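PDB 3GAZ: alcohol dehydrogenase superfamily protein from Novosphingobium aromaticivorans, which probably acts as an NADP-dependent oxidoreductase of the medium-chain dehydrogenase/reductase type, though its substrate is not established. Local coordinates for residues A167-L172 / L187-D192; G161-V166 / Y221-G226. All blocks are in the same frame, centred on the assembly; numbering follows the deposited sequence.

Both contacts belong to the Rossmann-type nucleotide-binding domain and share helix 162-173, which interaction 2 uses at its N-terminal end and interaction 1 further along. Interaction 2 joins the start of that helix to the end of strand 217-222 in the parallel sheet; it is partly buried and combines methyl packing with a water bridge. Interaction 1, nested along the chain within the loop closed by interaction 2, sets the same helix against helix 184-193. It is more fully buried where it touches, apolar at its centre, with charged groups on the far side of the second helix. The two meet where Y189 OH packs 3.4 Å from H165 CD2.

Interaction 1: A167-L172 / L187-D192; sequences AIQIAL and LEYVRD
The apolar part of the contact is carried by I168 and V190, whose CA atoms are also the nearest pair between the two segments. The side chains cross at about a right angle. With CG1 beside its backbone N (chi1 -73°) and the chain extended beyond it, I168 places CD1 against V190, 3.9 Å from its CG1 methyl. Both residues also pack on A180 of strand 177-182 and on A195 in the loop after helix 184-193. These helices, 162-173 and 184-193, follow one another in the Rossmann-type domain, linked through parallel strand 177-182 and packed on the same face of the sheet.

The polar ends meet more loosely. Q169 NE2 lies 4.0 Å from Y189 OH, with amide and ring planes nearly perpendicular (83°). The amide is held elsewhere: its oxygen accepts from the backbone N of A298, and NE2 donates to the carbonyl of H165. The Y189 ring makes a cation-pi contact with R300.

On helix 184-193 itself, R191 and E188 form a salt bridge. R191 NE donates to E188 OE2, which lies in the guanidinium plane; NE comes from the syn side but 33° out of the carboxylate plane.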
loop_
_atom_site.group_PDB
_atom_site.type_symbol
_atom_site.label_atom_id
_atom_site.label_comp_id
_atom_site.label_asym_id
_atom_site.label_seq_id
_atom_site.Cartn_x
_atom_site.Cartn_y
_atom_site.Cartn_z
ATOM N N ALA A 167 -26.471 -9.346 -1.171
ATOM C CA ALA A 167 -27.287 -8.188 -0.819
ATOM C C ALA A 167 -28.743 -8.646 -0.674
ATOM O O ALA A 167 -29.456 -8.207 0.223
ATOM C CB ALA A 167 -27.175 -7.119 -1.900
ATOM N N ILE A 168 -29.175 -9.537 -1.564
ATOM C CA ILE A 168 -30.538 -10.067 -1.515
ATOM C C ILE A 168 -30.799 -10.759 -0.180
ATOM O O ILE A 168 -31.815 -10.520 0.471
ATOM C CB ILE A 168 -30.784 -11.119 -2.624
ATOM C CG1 ILE A 168 -30.900 -10.435 -3.988
ATOM C CG2 ILE A 168 -32.036 -11.936 -2.297
ATOM C CD1 ILE A 168 -31.048 -11.406 -5.139
ATOM N N GLN A 169 -29.869 -11.622 0.220
ATOM C CA GLN A 169 -30.015 -12.380 1.451
ATOM C C GLN A 169 -29.942 -11.528 2.711
ATOM O O GLN A 169 -30.625 -11.818 3.694
ATOM C CB GLN A 169 -28.977 -13.507 1.484
ATOM C CG GLN A 169 -29.142 -14.478 0.312
ATOM C CD GLN A 169 -28.093 -15.573 0.285
ATOM O OE1 GLN A 169 -28.102 -16.477 1.115
ATOM N NE2 GLN A 169 -27.173 -15.488 -0.672
ATOM N N ILE A 170 -29.117 -10.484 2.690
ATOM C CA ILE A 170 -29.009 -9.599 3.847
ATOM C C ILE A 170 -30.334 -8.854 3.999
ATOM O O ILE A 170 -30.914 -8.815 5.086
ATOM C CB ILE A 170 -27.863 -8.562 3.677
ATOM C CG1 ILE A 170 -26.505 -9.256 3.811
ATOM C CG2 ILE A 170 -27.989 -7.451 4.725
ATOM C CD1 ILE A 170 -25.321 -8.340 3.580
ATOM N N ALA A 171 -30.811 -8.280 2.898
ATOM C CA ALA A 171 -32.064 -7.530 2.898
ATOM C C ALA A 171 -33.234 -8.383 3.389
ATOM O O ALA A 171 -34.031 -7.935 4.204
ATOM C CB ALA A 171 -32.353 -7.001 1.494
ATOM N N LEU A 172 -33.335 -9.610 2.886
ATOM C CA LEU A 172 -34.416 -10.506 3.292
ATOM C C LEU A 172 -34.351 -10.794 4.785
ATOM O O LEU A 172 -35.365 -10.739 5.481
ATOM C CB LEU A 172 -34.344 -11.819 2.502
ATOM C CG LEU A 172 -34.806 -11.728 1.046
ATOM C CD1 LEU A 172 -34.394 -12.977 0.279
ATOM C CD2 LEU A 172 -36.327 -11.538 1.014
ATOM N N LEU A 187 -32.398 -15.791 -13.052
ATOM C CA LEU A 187 -33.758 -15.522 -12.581
ATOM C C LEU A 187 -34.279 -16.599 -11.635
ATOM O O LEU A 187 -34.948 -16.303 -10.643
ATOM C CB LEU A 187 -34.713 -15.383 -13.774
ATOM C CG LEU A 187 -34.463 -14.165 -14.670
ATOM C CD1 LEU A 187 -35.358 -14.242 -15.898
ATOM C CD2 LEU A 187 -34.724 -12.883 -13.889
ATOM N N GLU A 188 -33.971 -17.851 -11.951
ATOM C CA GLU A 188 -34.406 -18.975 -11.144
ATOM C C GLU A 188 -33.682 -18.978 -9.802
ATOM O O GLU A 188 -34.276 -19.268 -8.760
ATOM C CB GLU A 188 -34.125 -20.279 -11.888
ATOM C CG GLU A 188 -34.778 -21.476 -11.266
ATOM C CD GLU A 188 -36.250 -21.244 -11.033
ATOM O OE1 GLU A 188 -36.935 -20.769 -11.966
ATOM O OE2 GLU A 188 -36.717 -21.536 -9.917
ATOM N N TYR A 189 -32.393 -18.660 -9.840
ATOM C CA TYR A 189 -31.575 -18.614 -8.638
ATOM C C TYR A 189 -32.096 -17.541 -7.680
ATOM O O TYR A 189 -32.230 -17.782 -6.479
ATOM C CB TYR A 189 -30.115 -18.319 -9.005
ATOM C CG TYR A 189 -29.253 -17.993 -7.808
ATOM C CD1 TYR A 189 -28.841 -18.991 -6.925
ATOM C CD2 TYR A 189 -28.904 -16.675 -7.521
ATOM C CE1 TYR A 189 -28.104 -18.683 -5.780
ATOM C CE2 TYR A 189 -28.170 -16.354 -6.377
ATOM C CZ TYR A 189 -27.774 -17.359 -5.512
ATOM O OH TYR A 189 -27.063 -17.045 -4.376
ATOM N N VAL A 190 -32.388 -16.359 -8.217
ATOM C CA VAL A 190 -32.900 -15.250 -7.410
ATOM C C VAL A 190 -34.239 -15.612 -6.774
ATOM O O VAL A 190 -34.485 -15.312 -5.601
ATOM C CB VAL A 190 -33.067 -13.970 -8.265
ATOM C CG1 VAL A 190 -33.796 -12.891 -7.470
ATOM C CG2 VAL A 190 -31.698 -13.468 -8.692
ATOM N N ARG A 191 -35.099 -16.264 -7.549
ATOM C CA ARG A 191 -36.406 -16.680 -7.051
ATOM C C ARG A 191 -36.196 -17.613 -5.860
ATOM O O ARG A 191 -36.841 -17.464 -4.822
ATOM C CB ARG A 191 -37.177 -17.412 -8.153
ATOM C CG ARG A 191 -38.606 -17.794 -7.789
ATOM C CD ARG A 191 -39.163 -18.798 -8.794
ATOM N NE ARG A 191 -38.444 -20.072 -8.739
ATOM C CZ ARG A 191 -38.511 -20.924 -7.719
ATOM N NH1 ARG A 191 -39.266 -20.643 -6.664
ATOM N NH2 ARG A 191 -37.821 -22.058 -7.746
ATOM N N ASP A 192 -35.279 -18.566 -6.019
ATOM C CA ASP A 192 -34.961 -19.531 -4.967
ATOM C C ASP A 192 -34.560 -18.871 -3.654
ATOM O O ASP A 192 -34.941 -19.337 -2.580
ATOM C CB ASP A 192 -33.835 -20.461 -5.424
ATOM C CG ASP A 192 -34.342 -21.819 -5.857
ATOM O OD1 ASP A 192 -34.816 -22.580 -4.984
ATOM O OD2 ASP A 192 -34.271 -22.129 -7.065
#

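Interaction 2: G161-V166 / Y221-G226; sequences GGVGHV and YDTLGG
V163 CG1 meets the phenol end of Y221 obliquely, 4.1 Å from CZ, while the other flat group, the H165 imidazole, takes no part across the segments and packs within 161-166. V166 CG1 lies over one face of the imidazole, offset toward the rim, and G161 O and G162 CA sit at its edge. ND1 donates to G161 O at 2.8 Å, and H165 N reaches the same oxygen from the opposite face of the carbonyl plane, so two bonds from one residue hold the G161 carbonyl oxygen.

G161 and G164 fit, with G159, the GxGxxG pattern of a Rossmann fold, consistent with a dinucleotide-binding turn between strand 153-157 and helix 162-173. Strand 217-222 lies beside strand 153-157 in the parallel sheet, which brings its end against this helix.

Between the segments the contact is mainly aliphatic. The side chains of V163 and T223 run past one another in opposing senses, with V163 CG1 4.0 Å from T223 CG2. The same T223 methyl rests on the G164 backbone, 3.9 Å from G164 N. Y221 OH is bonded to the carbonyl of T137 in helix 132-145, which also packs against V163.

At the last residue of the strand, D222 OD1 closes an Asx turn with L224 N, which comes from above the carboxylate plane (57° out of it). G225 N reaches the same oxygen at 2.7 Å on the syn side, close to the plane, while OD2 bonds S244 OG. T223 OG1, set between its backbone N and carbonyl carbon (chi1 76°), bonds the carbonyl of Q157 and accepts from a water 2.9 Å away, which in turn accepts from G164 N.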
loop_
_atom_site.group_PDB
_atom_site.type_symbol
_atom_site.label_atom_id
_atom_site.label_comp_id
_atom_site.label_asym_id
_atom_site.label_seq_id
_atom_site.Cartn_x
_atom_site.Cartn_y
_atom_site.Cartn_z
ATOM N N GLY A 161 -25.188 -11.737 -9.319
ATOM C CA GLY A 161 -23.773 -11.416 -9.169
ATOM C C GLY A 161 -23.178 -11.520 -7.771
ATOM O O GLY A 161 -23.870 -11.856 -6.803
ATOM N N GLY A 162 -21.886 -11.212 -7.670
ATOM C CA GLY A 162 -21.181 -11.289 -6.398
ATOM C C GLY A 162 -21.819 -10.532 -5.244
ATOM O O GLY A 162 -22.215 -11.127 -4.240
ATOM N N VAL A 163 -21.904 -9.213 -5.376
ATOM C CA VAL A 163 -22.507 -8.384 -4.333
ATOM C C VAL A 163 -24.020 -8.602 -4.306
ATOM O O VAL A 163 -24.642 -8.655 -3.246
ATOM C CB VAL A 163 -22.236 -6.882 -4.598
ATOM C CG1 VAL A 163 -22.818 -6.027 -3.476
ATOM C CG2 VAL A 163 -20.745 -6.644 -4.723
ATOM N N GLY A 164 -24.599 -8.731 -5.491
ATOM C CA GLY A 164 -26.035 -8.911 -5.603
ATOM C C GLY A 164 -26.666 -10.047 -4.817
ATOM O O GLY A 164 -27.610 -9.825 -4.058
ATOM N N HIS A 165 -26.156 -11.264 -4.983
ATOM C CA HIS A 165 -26.754 -12.398 -4.287
ATOM C C HIS A 165 -26.655 -12.305 -2.771
ATOM O O HIS A 165 -27.535 -12.786 -2.063
ATOM C CB HIS A 165 -26.177 -13.734 -4.802
ATOM C CG HIS A 165 -24.845 -14.112 -4.222
ATOM N ND1 HIS A 165 -23.668 -13.497 -4.588
ATOM C CD2 HIS A 165 -24.504 -15.087 -3.345
ATOM C CE1 HIS A 165 -22.657 -14.079 -3.963
ATOM N NE2 HIS A 165 -23.137 -15.045 -3.204
ATOM N N VAL A 166 -25.602 -11.676 -2.262
ATOM C CA VAL A 166 -25.477 -11.543 -0.820
ATOM C C VAL A 166 -26.329 -10.369 -0.332
ATOM O O VAL A 166 -26.858 -10.401 0.780
ATOM C CB VAL A 166 -23.998 -11.369 -0.379
ATOM C CG1 VAL A 166 -23.242 -12.674 -0.607
ATOM C CG2 VAL A 166 -23.339 -10.239 -1.150
ATOM N N TYR A 221 -30.198 -0.972 -4.753
ATOM C CA TYR A 221 -28.766 -1.224 -4.682
ATOM C C TYR A 221 -28.212 -1.588 -6.055
ATOM O O TYR A 221 -28.491 -2.662 -6.587
ATOM C CB TYR A 221 -28.441 -2.352 -3.694
ATOM C CG TYR A 221 -26.985 -2.356 -3.250
ATOM C CD1 TYR A 221 -25.952 -2.193 -4.175
ATOM C CD2 TYR A 221 -26.643 -2.514 -1.910
ATOM C CE1 TYR A 221 -24.614 -2.184 -3.777
ATOM C CE2 TYR A 221 -25.304 -2.509 -1.498
ATOM C CZ TYR A 221 -24.297 -2.341 -2.438
ATOM O OH TYR A 221 -22.975 -2.327 -2.046
ATOM N N ASP A 222 -27.426 -0.678 -6.620
ATOM C CA ASP A 222 -26.806 -0.891 -7.915
ATOM C C ASP A 222 -25.478 -1.612 -7.727
ATOM O O ASP A 222 -24.563 -1.078 -7.103
ATOM C CB ASP A 222 -26.559 0.454 -8.607
ATOM C CG ASP A 222 -25.624 0.334 -9.790
ATOM O OD1 ASP A 222 -25.789 -0.614 -10.585
ATOM O OD2 ASP A 222 -24.724 1.189 -9.931
ATOM N N THR A 223 -25.370 -2.828 -8.256
ATOM C CA THR A 223 -24.123 -3.576 -8.139
ATOM C C THR A 223 -23.434 -3.661 -9.493
ATOM O O THR A 223 -22.388 -4.298 -9.618
ATOM C CB THR A 223 -24.345 -5.027 -7.662
ATOM O OG1 THR A 223 -24.846 -5.814 -8.750
ATOM C CG2 THR A 223 -25.321 -5.073 -6.507
ATOM N N LEU A 224 -24.016 -3.022 -10.504
ATOM C CA LEU A 224 -23.456 -3.071 -11.850
ATOM C C LEU A 224 -22.829 -1.761 -12.328
ATOM O O LEU A 224 -21.843 -1.776 -13.063
ATOM C CB LEU A 224 -24.538 -3.533 -12.835
ATOM C CG LEU A 224 -25.036 -4.964 -12.594
ATOM C CD1 LEU A 224 -26.251 -5.264 -13.460
ATOM C CD2 LEU A 224 -23.907 -5.943 -12.896
ATOM N N GLY A 225 -23.404 -0.634 -11.919
ATOM C CA GLY A 225 -22.865 0.655 -12.316
ATOM C C GLY A 225 -23.243 1.093 -13.718
ATOM O O GLY A 225 -24.096 0.484 -14.368
ATOM N N GLY A 226 -22.599 2.160 -14.183
ATOM C CA GLY A 226 -22.872 2.672 -15.513
ATOM C C GLY A 226 -24.341 2.978 -15.732
ATOM O O GLY A 226 -24.956 3.658 -14.918
HETATM O O HOH W 1 -23.603 -8.337 -8.258
#